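Local coordinates for protein putative arylalkylamine N-Acetyltransferase 7 (Aedes aegypti, PDB 4FD7) that probably transfers an acetyl group from acetyl-CoA to an amine, as a putative arylalkylamine N-acetyltransferase of the GNAT family, at residues I121-S133 against I208-Y222. Numbering follows the deposited sequence.
Sequences IFQAIYDTIEYVS and ITYGELARVDQRFNY
In this GNAT-family protein, one side of helix 120-136 packs against the short helix 210-216 and the segment after it, which opens with a type I turn from Asp217 to Phe220. The axes of 121-133 and 210-216 cross at 96°, nearly perpendicular. Thr128 links the two segments through a short chain of hydrogen bonds. Tyr222 OH donates to Thr128 OG1 at 2.7 Å, and the threonine oxygen lies in the plane of the tyrosine ring, at its edge. Thr128 OG1 in turn donates to Ala124 O, 2.6 Å away, one turn back in the helix. Ala124 O also accepts from Thr128 N, on the opposite face of the carbonyl plane. With OG1 beside the backbone N (chi1 -63°), the methyl CG2 turns to Leu213 CD1. The Phe220 ring is sandwiched between Thr128 CA, a CH-pi contact over the centre of one face, and Asp217 CB of its own segment over the other. Arg219 forms a salt bridge with Asp127: NH1 donates to OD2 at 2.8 Å, on the anti side of the carboxylate, and NH2 adds a weak bond to the same oxygen. The two planar groups stand 79° apart. Asp127 OD1 accepts from Gln123 NE2, so both carboxylate oxygens are engaged. Gln123 is itself anchored to Phe117 N and Ala115 O. Farther along, Val216 CG1 lies over one face of the Tyr131 ring, 4.0 Å from its centroid, while Ile208 CD1 meets the ring edge. Leu213 CD2 touches Tyr131 CD2 and Val132 CG2. Met58 of helix 57-62 packs on Thr128 and Tyr222. Val132 touches Cys230 of strand 229-236, which also pairs through its backbone with Ile208, near the end of strand 203-209.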
ATOM      1  N   ILE A 121      -4.004  16.852   9.306  1.00 12.15           N
ATOM      2  CA  ILE A 121      -4.284  15.426   9.399  1.00 12.31           C
ATOM      3  C   ILE A 121      -3.389  14.588   8.464  1.00 13.03           C
ATOM      4  O   ILE A 121      -2.663  13.690   8.921  1.00 13.28           O
ATOM      5  CB  ILE A 121      -5.762  15.144   9.080  1.00 13.36           C
ATOM      6  CG1 ILE A 121      -6.658  15.556  10.262  1.00 13.07           C
ATOM      7  CG2 ILE A 121      -5.985  13.665   8.726  1.00 14.27           C
ATOM      8  CD1 ILE A 121      -8.149  15.525   9.912  1.00 14.07           C
ATOM      9  N   PHE A 122      -3.434  14.865   7.162  1.00 11.12           N
ATOM     10  CA  PHE A 122      -2.594  14.043   6.286  1.00 11.71           C
ATOM     11  C   PHE A 122      -1.118  14.378   6.420  1.00 11.99           C
ATOM     12  O   PHE A 122      -0.269  13.513   6.234  1.00 11.22           O
ATOM     13  CB  PHE A 122      -3.045  14.010   4.824  1.00 13.09           C
ATOM     14  CG  PHE A 122      -2.379  12.912   4.037  1.00 11.73           C
ATOM     15  CD1 PHE A 122      -2.772  11.595   4.212  1.00 11.55           C
ATOM     16  CD2 PHE A 122      -1.322  13.185   3.169  1.00 13.44           C
ATOM     17  CE1 PHE A 122      -2.140  10.544   3.528  1.00 14.08           C
ATOM     18  CE2 PHE A 122      -0.690  12.156   2.475  1.00 11.56           C
ATOM     19  CZ  PHE A 122      -1.097  10.820   2.657  1.00 13.47           C
ATOM     20  N   GLN A 123      -0.795  15.615   6.771  1.00 11.52           N
ATOM     21  CA  GLN A 123       0.611  15.938   6.949  1.00 12.99           C
ATOM     22  C   GLN A 123       1.174  15.085   8.074  1.00 13.41           C
ATOM     23  O   GLN A 123       2.296  14.576   7.976  1.00 11.87           O
ATOM     24  CB  GLN A 123       0.826  17.416   7.246  1.00 14.16           C
ATOM     25  CG  GLN A 123       2.300  17.784   7.259  1.00 16.58           C
ATOM     26  CD  GLN A 123       2.865  17.938   5.858  1.00 16.36           C
ATOM     27  OE1 GLN A 123       2.358  18.728   5.065  1.00 15.89           O
ATOM     28  NE2 GLN A 123       3.919  17.183   5.548  1.00 16.83           N
ATOM     29  N   ALA A 124       0.378  14.915   9.132  1.00 12.42           N
ATOM     30  CA  ALA A 124       0.774  14.059  10.241  1.00 12.93           C
ATOM     31  C   ALA A 124       0.889  12.606   9.813  1.00 13.64           C
ATOM     32  O   ALA A 124       1.839  11.915  10.193  1.00 12.92           O
ATOM     33  CB  ALA A 124      -0.205  14.194  11.399  1.00 12.97           C
ATOM     34  N   ILE A 125      -0.063  12.117   9.030  1.00 12.17           N
ATOM     35  CA  ILE A 125       0.039  10.716   8.607  1.00 13.07           C
ATOM     36  C   ILE A 125       1.294  10.478   7.756  1.00 13.35           C
ATOM     37  O   ILE A 125       2.113   9.578   8.021  1.00 13.05           O
ATOM     38  CB  ILE A 125      -1.212  10.274   7.853  1.00 13.08           C
ATOM     39  CG1 ILE A 125      -2.403  10.266   8.813  1.00 14.72           C
ATOM     40  CG2 ILE A 125      -0.996   8.891   7.195  1.00 15.12           C
ATOM     41  CD1 ILE A 125      -3.750  10.158   8.130  1.00 13.60           C
ATOM     42  N   TYR A 126       1.440  11.309   6.737  1.00 12.04           N
ATOM     43  CA  TYR A 126       2.609  11.301   5.874  1.00 13.32           C
ATOM     44  C   TYR A 126       3.932  11.354   6.647  1.00 14.93           C
ATOM     45  O   TYR A 126       4.827  10.536   6.424  1.00 13.69           O
ATOM     46  CB  TYR A 126       2.520  12.490   4.919  1.00 13.22           C
ATOM     47  CG  TYR A 126       3.644  12.552   3.927  1.00 15.71           C
ATOM     48  CD1 TYR A 126       4.735  13.383   4.143  1.00 16.08           C
ATOM     49  CD2 TYR A 126       3.616  11.790   2.772  1.00 17.15           C
ATOM     50  CE1 TYR A 126       5.776  13.448   3.240  1.00 17.41           C
ATOM     51  CE2 TYR A 126       4.670  11.841   1.855  1.00 19.07           C
ATOM     52  CZ  TYR A 126       5.744  12.677   2.101  1.00 20.02           C
ATOM     53  OH  TYR A 126       6.796  12.758   1.204  1.00 21.84           O
ATOM     54  N   ASP A 127       4.064  12.340   7.528  1.00 13.29           N
ATOM     55  CA  ASP A 127       5.278  12.501   8.319  1.00 15.00           C
ATOM     56  C   ASP A 127       5.492  11.332   9.287  1.00 13.99           C
ATOM     57  O   ASP A 127       6.622  10.995   9.613  1.00 15.38           O
ATOM     58  CB  ASP A 127       5.233  13.808   9.112  1.00 16.45           C
ATOM     59  CG  ASP A 127       5.270  15.026   8.224  1.00 18.14           C
ATOM     60  OD1 ASP A 127       5.565  14.865   7.018  1.00 17.23           O
ATOM     61  OD2 ASP A 127       5.016  16.145   8.741  1.00 17.73           O
ATOM     62  N   THR A 128       4.412  10.720   9.755  1.00 13.99           N
ATOM     63  CA  THR A 128       4.554   9.544  10.623  1.00 13.61           C
ATOM     64  C   THR A 128       5.172   8.374   9.862  1.00 14.88           C
ATOM     65  O   THR A 128       6.157   7.758  10.306  1.00 13.51           O
ATOM     66  CB  THR A 128       3.196   9.083  11.164  1.00 15.69           C
ATOM     67  OG1 THR A 128       2.642  10.125  11.968  1.00 16.58           O
ATOM     68  CG2 THR A 128       3.360   7.826  12.012  1.00 15.82           C
ATOM     69  N   ILE A 129       4.578   8.062   8.712  1.00 14.46           N
ATOM     70  CA  ILE A 129       5.120   7.001   7.870  1.00 13.22           C
ATOM     71  C   ILE A 129       6.558   7.338   7.505  1.00 14.51           C
ATOM     72  O   ILE A 129       7.430   6.479   7.530  1.00 14.43           O
ATOM     73  CB  ILE A 129       4.294   6.824   6.581  1.00 15.12           C
ATOM     74  CG1 ILE A 129       2.898   6.298   6.913  1.00 16.64           C
ATOM     75  CG2 ILE A 129       4.999   5.877   5.622  1.00 14.32           C
ATOM     76  CD1 ILE A 129       1.836   6.769   5.931  1.00 21.23           C
ATOM     77  N   GLU A 130       6.815   8.588   7.158  1.00 14.16           N
ATOM     78  CA  GLU A 130       8.167   8.958   6.742  1.00 17.75           C
ATOM     79  C   GLU A 130       9.192   8.783   7.865  1.00 15.30           C
ATOM     80  O   GLU A 130      10.317   8.359   7.605  1.00 14.11           O
ATOM     81  CB  GLU A 130       8.211  10.379   6.162  1.00 17.27           C
ATOM     82  CG  GLU A 130       9.556  10.731   5.542  1.00 23.12           C
ATOM     83  CD  GLU A 130      10.131   9.604   4.691  1.00 24.67           C
ATOM     84  OE1 GLU A 130       9.456   9.144   3.743  1.00 28.59           O
ATOM     85  OE2 GLU A 130      11.284   9.183   4.959  1.00 30.45           O
ATOM     86  N   TYR A 131       8.803   9.124   9.100  1.00 14.84           N
ATOM     87  CA  TYR A 131       9.656   8.882  10.258  1.00 15.06           C
ATOM     88  C   TYR A 131       9.959   7.375  10.379  1.00 15.80           C
ATOM     89  O   TYR A 131      11.120   6.946  10.552  1.00 14.76           O
ATOM     90  CB  TYR A 131       9.001   9.402  11.550  1.00 15.41           C
ATOM     91  CG  TYR A 131       9.772   9.000  12.787  1.00 15.56           C
ATOM     92  CD1 TYR A 131      10.877   9.732  13.201  1.00 16.54           C
ATOM     93  CD2 TYR A 131       9.415   7.868  13.520  1.00 15.94           C
ATOM     94  CE1 TYR A 131      11.604   9.351  14.331  1.00 18.77           C
ATOM     95  CE2 TYR A 131      10.129   7.481  14.632  1.00 17.70           C
ATOM     96  CZ  TYR A 131      11.224   8.224  15.034  1.00 19.96           C
ATOM     97  OH  TYR A 131      11.929   7.834  16.155  1.00 21.01           O
ATOM     98  N   VAL A 132       8.910   6.571  10.275  1.00 14.55           N
ATOM     99  CA  VAL A 132       9.083   5.127  10.416  1.00 14.48           C
ATOM    100  C   VAL A 132       9.995   4.560   9.314  1.00 16.33           C
ATOM    101  O   VAL A 132      10.849   3.680   9.556  1.00 14.56           O
ATOM    102  CB  VAL A 132       7.725   4.444  10.416  1.00 14.90           C
ATOM    103  CG1 VAL A 132       7.867   2.933  10.390  1.00 14.91           C
ATOM    104  CG2 VAL A 132       6.937   4.890  11.657  1.00 15.76           C
ATOM    105  N   SER A 133       9.820   5.091   8.107  1.00 13.21           N
ATOM    106  CA  SER A 133      10.623   4.696   6.948  1.00 14.97           C
ATOM    107  C   SER A 133      12.079   5.061   7.166  1.00 15.55           C
ATOM    108  O   SER A 133      12.986   4.311   6.787  1.00 14.17           O
ATOM    109  CB  SER A 133      10.122   5.416   5.696  1.00 16.19           C
ATOM    110  OG  SER A 133      10.891   5.050   4.557  1.00 17.61           O
ATOM    111  N   ILE A 208       7.027   0.175  16.033  1.00 17.08           N
ATOM    112  CA  ILE A 208       6.842   1.208  17.049  1.00 18.35           C
ATOM    113  C   ILE A 208       5.346   1.473  17.240  1.00 17.33           C
ATOM    114  O   ILE A 208       4.614   1.505  16.268  1.00 17.17           O
ATOM    115  CB  ILE A 208       7.610   2.512  16.666  1.00 17.25           C
ATOM    116  CG1 ILE A 208       7.566   3.525  17.822  1.00 17.45           C
ATOM    117  CG2 ILE A 208       7.091   3.119  15.346  1.00 17.45           C
ATOM    118  CD1 ILE A 208       8.214   4.880  17.511  1.00 18.22           C
ATOM    119  N   THR A 209       4.877   1.631  18.476  1.00 17.02           N
ATOM    120  CA  THR A 209       3.443   1.845  18.672  1.00 17.73           C
ATOM    121  C   THR A 209       3.066   3.278  18.324  1.00 16.93           C
ATOM    122  O   THR A 209       3.920   4.160  18.276  1.00 17.18           O
ATOM    123  CB  THR A 209       2.970   1.554  20.118  1.00 17.25           C
ATOM    124  OG1 THR A 209       3.656   2.414  21.039  1.00 13.88           O
ATOM    125  CG2 THR A 209       3.226   0.103  20.493  1.00 19.74           C
ATOM    126  N   TYR A 210       1.785   3.503  18.059  1.00 14.55           N
ATOM    127  CA  TYR A 210       1.300   4.862  17.869  1.00 16.25           C
ATOM    128  C   TYR A 210       1.445   5.700  19.154  1.00 15.90           C
ATOM    129  O   TYR A 210       1.734   6.903  19.092  1.00 15.71           O
ATOM    130  CB  TYR A 210      -0.118   4.846  17.301  1.00 15.96           C
ATOM    131  CG  TYR A 210      -0.133   4.228  15.913  1.00 15.30           C
ATOM    132  CD1 TYR A 210       0.353   4.925  14.815  1.00 15.18           C
ATOM    133  CD2 TYR A 210      -0.584   2.927  15.712  1.00 16.82           C
ATOM    134  CE1 TYR A 210       0.364   4.352  13.541  1.00 15.70           C
ATOM    135  CE2 TYR A 210      -0.579   2.353  14.458  1.00 16.52           C
ATOM    136  CZ  TYR A 210      -0.108   3.070  13.376  1.00 17.37           C
ATOM    137  OH  TYR A 210      -0.099   2.489  12.129  1.00 17.80           O
ATOM    138  N   GLY A 211       1.284   5.059  20.312  1.00 18.31           N
ATOM    139  CA  GLY A 211       1.590   5.721  21.573  1.00 17.40           C
ATOM    140  C   GLY A 211       3.014   6.264  21.622  1.00 18.16           C
ATOM    141  O   GLY A 211       3.267   7.435  21.988  1.00 16.29           O
ATOM    142  N   GLU A 212       3.958   5.409  21.245  1.00 16.89           N
ATOM    143  CA  GLU A 212       5.372   5.795  21.255  1.00 18.89           C
ATOM    144  C   GLU A 212       5.646   6.864  20.214  1.00 17.97           C
ATOM    145  O   GLU A 212       6.430   7.781  20.462  1.00 17.97           O
ATOM    146  CB  GLU A 212       6.299   4.590  21.059  1.00 19.84           C
ATOM    147  CG  GLU A 212       7.798   4.955  21.114  1.00 20.91           C
ATOM    148  CD  GLU A 212       8.714   3.763  21.354  1.00 22.39           C
ATOM    149  OE1 GLU A 212       8.213   2.637  21.548  1.00 23.64           O
ATOM    150  OE2 GLU A 212       9.951   3.963  21.361  1.00 25.08           O
ATOM    151  N   LEU A 213       5.001   6.750  19.055  1.00 15.76           N
ATOM    152  CA  LEU A 213       5.162   7.768  18.017  1.00 18.57           C
ATOM    153  C   LEU A 213       4.721   9.132  18.519  1.00 17.24           C
ATOM    154  O   LEU A 213       5.336  10.159  18.202  1.00 17.64           O
ATOM    155  CB  LEU A 213       4.379   7.386  16.765  1.00 16.56           C
ATOM    156  CG  LEU A 213       5.026   6.256  15.971  1.00 14.30           C
ATOM    157  CD1 LEU A 213       4.004   5.598  15.049  1.00 13.03           C
ATOM    158  CD2 LEU A 213       6.225   6.783  15.176  1.00 16.42           C
ATOM    159  N   ALA A 214       3.661   9.135  19.319  1.00 16.97           N
ATOM    160  CA  ALA A 214       3.176  10.376  19.892  1.00 17.52           C
ATOM    161  C   ALA A 214       4.187  10.914  20.895  1.00 19.21           C
ATOM    162  O   ALA A 214       4.298  12.130  21.067  1.00 20.49           O
ATOM    163  CB  ALA A 214       1.812  10.181  20.536  1.00 19.82           C
ATOM    164  N   ARG A 215       4.920  10.018  21.555  1.00 19.11           N
ATOM    165  CA  ARG A 215       6.044  10.477  22.392  1.00 21.70           C
ATOM    166  C   ARG A 215       7.231  11.011  21.575  1.00 23.14           C
ATOM    167  O   ARG A 215       7.987  11.863  22.049  1.00 23.29           O
ATOM    168  CB  ARG A 215       6.490   9.388  23.378  1.00 22.66           C
ATOM    169  CG  ARG A 215       5.403   9.019  24.379  1.00 21.13           C
ATOM    170  CD  ARG A 215       5.984   8.447  25.666  1.00 22.46           C
ATOM    171  NE  ARG A 215       6.777   7.244  25.435  1.00 23.79           N
ATOM    172  CZ  ARG A 215       6.263   6.031  25.264  1.00 20.97           C
ATOM    173  NH1 ARG A 215       4.950   5.852  25.284  1.00 23.46           N
ATOM    174  NH2 ARG A 215       7.062   4.995  25.062  1.00 23.82           N
ATOM    175  N   VAL A 216       7.385  10.527  20.346  1.00 20.16           N
ATOM    176  CA  VAL A 216       8.424  11.035  19.453  1.00 20.08           C
ATOM    177  C   VAL A 216       8.092  12.444  18.941  1.00 21.11           C
ATOM    178  O   VAL A 216       8.951  13.328  18.925  1.00 21.70           O
ATOM    179  CB  VAL A 216       8.658  10.081  18.259  1.00 20.27           C
ATOM    180  CG1 VAL A 216       9.357  10.801  17.109  1.00 21.67           C
ATOM    181  CG2 VAL A 216       9.471   8.878  18.694  1.00 19.37           C
ATOM    182  N   ASP A 217       6.843  12.630  18.523  1.00 21.43           N
ATOM    183  CA  ASP A 217       6.341  13.904  18.016  1.00 23.03           C
ATOM    184  C   ASP A 217       4.845  13.981  18.349  1.00 22.00           C
ATOM    185  O   ASP A 217       4.080  13.069  18.006  1.00 19.34           O
ATOM    186  CB  ASP A 217       6.579  14.004  16.495  1.00 22.60           C
ATOM    187  CG  ASP A 217       6.237  15.379  15.911  1.00 24.41           C
ATOM    188  OD1 ASP A 217       5.173  15.951  16.234  1.00 23.55           O
ATOM    189  OD2 ASP A 217       7.034  15.885  15.094  1.00 26.34           O
ATOM    190  N   GLN A 218       4.467  15.056  19.045  1.00 22.67           N
ATOM    191  CA  GLN A 218       3.077  15.411  19.374  1.00 24.63           C
ATOM    192  C   GLN A 218       2.079  15.299  18.222  1.00 23.13           C
ATOM    193  O   GLN A 218       0.895  15.016  18.444  1.00 22.29           O
ATOM    194  CB  GLN A 218       3.015  16.863  19.891  1.00 25.87           C
ATOM    195  CG  GLN A 218       3.562  17.094  21.281  1.00 28.07           C
ATOM    196  CD  GLN A 218       3.466  18.553  21.714  1.00 31.43           C
ATOM    197  OE1 GLN A 218       4.476  19.187  22.020  1.00 35.63           O
ATOM    198  NE2 GLN A 218       2.244  19.089  21.743  1.00 31.92           N
ATOM    199  N   ARG A 219       2.526  15.571  17.000  1.00 23.24           N
ATOM    200  CA  ARG A 219       1.608  15.543  15.860  1.00 23.46           C
ATOM    201  C   ARG A 219       1.198  14.114  15.539  1.00 20.54           C
ATOM    202  O   ARG A 219       0.153  13.880  14.919  1.00 19.74           O
ATOM    203  CB  ARG A 219       2.236  16.174  14.617  1.00 22.08           C
ATOM    204  CG  ARG A 219       2.407  17.682  14.687  1.00 24.90           C
ATOM    205  CD  ARG A 219       2.878  18.223  13.347  1.00 21.97           C
ATOM    206  NE  ARG A 219       4.207  17.729  12.994  1.00 24.06           N
ATOM    207  CZ  ARG A 219       4.490  17.089  11.864  1.00 20.56           C
ATOM    208  NH1 ARG A 219       3.530  16.852  10.982  1.00 20.68           N
ATOM    209  NH2 ARG A 219       5.729  16.689  11.614  1.00 22.81           N
ATOM    210  N   PHE A 220       2.026  13.167  15.963  1.00 19.61           N
ATOM    211  CA  PHE A 220       1.827  11.763  15.610  1.00 18.43           C
ATOM    212  C   PHE A 220       0.904  11.093  16.608  1.00 18.67           C
ATOM    213  O   PHE A 220       1.253  10.052  17.176  1.00 18.03           O
ATOM    214  CB  PHE A 220       3.153  10.995  15.597  1.00 17.68           C
ATOM    215  CG  PHE A 220       4.211  11.569  14.677  1.00 19.03           C
ATOM    216  CD1 PHE A 220       3.927  12.591  13.781  1.00 18.91           C
ATOM    217  CD2 PHE A 220       5.499  11.054  14.706  1.00 19.04           C
ATOM    218  CE1 PHE A 220       4.921  13.102  12.940  1.00 19.39           C
ATOM    219  CE2 PHE A 220       6.498  11.559  13.870  1.00 19.08           C
ATOM    220  CZ  PHE A 220       6.202  12.588  12.986  1.00 21.36           C
ATOM    221  N   ASN A 221      -0.265  11.689  16.820  1.00 18.47           N
ATOM    222  CA  ASN A 221      -1.230  11.222  17.812  1.00 18.18           C
ATOM    223  C   ASN A 221      -2.413  10.536  17.124  1.00 17.83           C
ATOM    224  O   ASN A 221      -3.021  11.110  16.218  1.00 17.94           O
ATOM    225  CB  ASN A 221      -1.729  12.422  18.625  1.00 19.22           C
ATOM    226  CG  ASN A 221      -2.349  12.021  19.942  1.00 24.29           C
ATOM    227  OD1 ASN A 221      -1.640  11.815  20.938  1.00 27.07           O
ATOM    228  ND2 ASN A 221      -3.676  11.921  19.969  1.00 21.91           N
ATOM    229  N   TYR A 222      -2.742   9.320  17.559  1.00 16.38           N
ATOM    230  CA  TYR A 222      -3.749   8.499  16.898  1.00 16.77           C
ATOM    231  C   TYR A 222      -4.720   7.932  17.907  1.00 17.03           C
ATOM    232  O   TYR A 222      -4.537   6.812  18.395  1.00 16.14           O
ATOM    233  CB  TYR A 222      -3.080   7.385  16.083  1.00 14.30           C
ATOM    234  CG  TYR A 222      -2.254   7.966  14.976  1.00 14.73           C
ATOM    235  CD1 TYR A 222      -2.815   8.228  13.739  1.00 16.78           C
ATOM    236  CD2 TYR A 222      -0.923   8.314  15.181  1.00 15.14           C
ATOM    237  CE1 TYR A 222      -2.070   8.798  12.720  1.00 16.96           C
ATOM    238  CE2 TYR A 222      -0.169   8.891  14.169  1.00 12.93           C
ATOM    239  CZ  TYR A 222      -0.745   9.128  12.949  1.00 13.70           C
ATOM    240  OH  TYR A 222       0.000   9.694  11.941  1.00 14.80           O
TER